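Transglutaminase-like enzymes, putative cysteine protease (Cytophaga hutchinsonii, PDB 3ISR) is a putative cysteine protease of the transglutaminase-like superfamily, inferred to hydrolyse peptide or amide bonds through a catalytic cysteine. Local coordinates at the interface of chains A and B. Coordinates in Å, arbitrary orientation; residue numbers count along the deposited sequence, not the author numbering. Chains: chain A/B, Transglutaminase-like enzymes, putative cysteine protease.

The interface of chains A and B. Residues chain A 29, 71-73, 258; chain B 106-108.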
# COMPACT_ATOMS: atom_id res chain seq x y z
N THR A 29 -15.30 21.91 -16.32
CA THR A 29 -15.28 22.94 -15.28
C THR A 29 -13.90 22.97 -14.62
O THR A 29 -13.31 21.93 -14.33
CB THR A 29 -16.41 22.70 -14.23
OG1 THR A 29 -17.67 23.01 -14.84
CG2 THR A 29 -16.23 23.62 -13.03
N ARG A 71 -13.56 29.88 -10.43
CA ARG A 71 -14.09 28.79 -11.23
C ARG A 71 -14.77 29.28 -12.50
O ARG A 71 -15.35 30.38 -12.55
CB ARG A 71 -15.00 27.88 -10.42
CG ARG A 71 -16.09 28.59 -9.68
CD ARG A 71 -17.04 27.58 -9.06
NE ARG A 71 -17.94 28.26 -8.15
CZ ARG A 71 -18.75 27.66 -7.30
NH1 ARG A 71 -19.53 28.39 -6.52
NH2 ARG A 71 -18.80 26.33 -7.23
N LEU A 72 -14.65 28.45 -13.53
CA LEU A 72 -15.24 28.75 -14.83
C LEU A 72 -15.53 27.43 -15.53
O LEU A 72 -14.99 26.39 -15.15
CB LEU A 72 -14.29 29.65 -15.66
CG LEU A 72 -12.91 29.17 -16.13
CD1 LEU A 72 -13.00 28.19 -17.29
CD2 LEU A 72 -12.06 30.34 -16.58
N LYS A 73 -16.41 27.47 -16.53
CA LYS A 73 -16.64 26.30 -17.37
C LYS A 73 -16.32 26.62 -18.82
O LYS A 73 -16.62 27.72 -19.30
CB LYS A 73 -18.07 25.77 -17.24
CG LYS A 73 -19.15 26.79 -17.53
CD LYS A 73 -20.54 26.21 -17.34
CE LYS A 73 -21.61 27.29 -17.52
NZ LYS A 73 -23.00 26.74 -17.41
N PHE A 258 -12.63 19.22 -13.87
CA PHE A 258 -13.76 18.32 -13.92
C PHE A 258 -14.19 18.21 -15.38
O PHE A 258 -14.97 19.03 -15.87
CB PHE A 258 -14.89 18.83 -13.03
CG PHE A 258 -14.50 18.92 -11.58
CD1 PHE A 258 -13.86 20.05 -11.09
CD2 PHE A 258 -14.75 17.86 -10.71
CE1 PHE A 258 -13.48 20.14 -9.75
CE2 PHE A 258 -14.37 17.93 -9.38
CZ PHE A 258 -13.74 19.07 -8.89
N VAL B 106 -20.83 21.22 -10.99
CA VAL B 106 -19.75 21.70 -10.12
C VAL B 106 -19.61 23.22 -10.13
O VAL B 106 -19.45 23.84 -9.08
CB VAL B 106 -18.39 21.01 -10.43
CG1 VAL B 106 -17.28 21.59 -9.57
CG2 VAL B 106 -18.48 19.53 -10.18
N VAL B 107 -19.72 23.82 -11.31
CA VAL B 107 -19.56 25.25 -11.44
C VAL B 107 -20.56 26.04 -10.58
O VAL B 107 -20.30 27.19 -10.23
CB VAL B 107 -19.55 25.71 -12.92
CG1 VAL B 107 -20.98 25.78 -13.53
CG2 VAL B 107 -18.81 27.04 -13.09
N ASP B 108 -21.68 25.40 -10.22
CA ASP B 108 -22.79 26.08 -9.52
C ASP B 108 -22.96 25.71 -8.04
O ASP B 108 -23.80 26.31 -7.36
CB ASP B 108 -24.11 25.82 -10.26
CG ASP B 108 -24.15 26.47 -11.65
OD1 ASP B 108 -23.65 27.61 -11.80
OD2 ASP B 108 -24.69 25.84 -12.59
O HOH W 1 -19.97 22.41 -13.70
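B:Val107 projects from a 3-10 turn, residues 106-108 of chain B, between the long side chains of A:Arg71 and A:Lys73 and meets A:Thr29 on the strand beside them, a compact example of how a short helical turn docks on a sheet surface. A:Arg71 and A:Lys73 stand two residues apart on strand 69-74 and both reach toward chain B. In each, CG lies between the backbone N and the carbonyl carbon (chi1 52° and 56°) and the chain beyond it runs extended, which sends two diverging arms toward chain B, one on either side of the valine. The lysine uses its aliphatic part: CD of A:Lys73 packs at 3.9 Å against CG1 of B:Val107, the two side chains crossing at about a right angle. A:Arg71 lies instead along the turn's backbone, with the carbonyl O of B:Val107 over one face of its guanidinium, 3.2 Å above the plane and toward the rim. NH2 of A:Arg71 also comes to 3.2 Å from the carbonyl O of B:Val106, but its N-H points elsewhere and no hydrogen bond forms; the approach is probably electrostatic in part.

A:Thr29 meets the base of the valine, its CG2 lying 3.9 Å from CB of B:Val107. Its hydroxyl OG1 sits 2.6 Å from a water that in turn accepts a nearly straight hydrogen bond (169°) from the backbone N of B:Val107, so the water links the hydroxyl to the turn. Farther along, B:Val106 sets CG1 over a rim of the A:Phe258 ring, 4.1 Å from CD1, while the ring's edge faces the carbonyl O of A:Thr29 within its own chain. Side-chain packing, a carbonyl over a guanidinium and a water bridge thus join the turn to the strands. This patch and its symmetry twin form part of a two-fold contact between identical chains, which may help hold two chains together within the four-copy deposited assembly, although the structure alone does not establish the oligomer in solution.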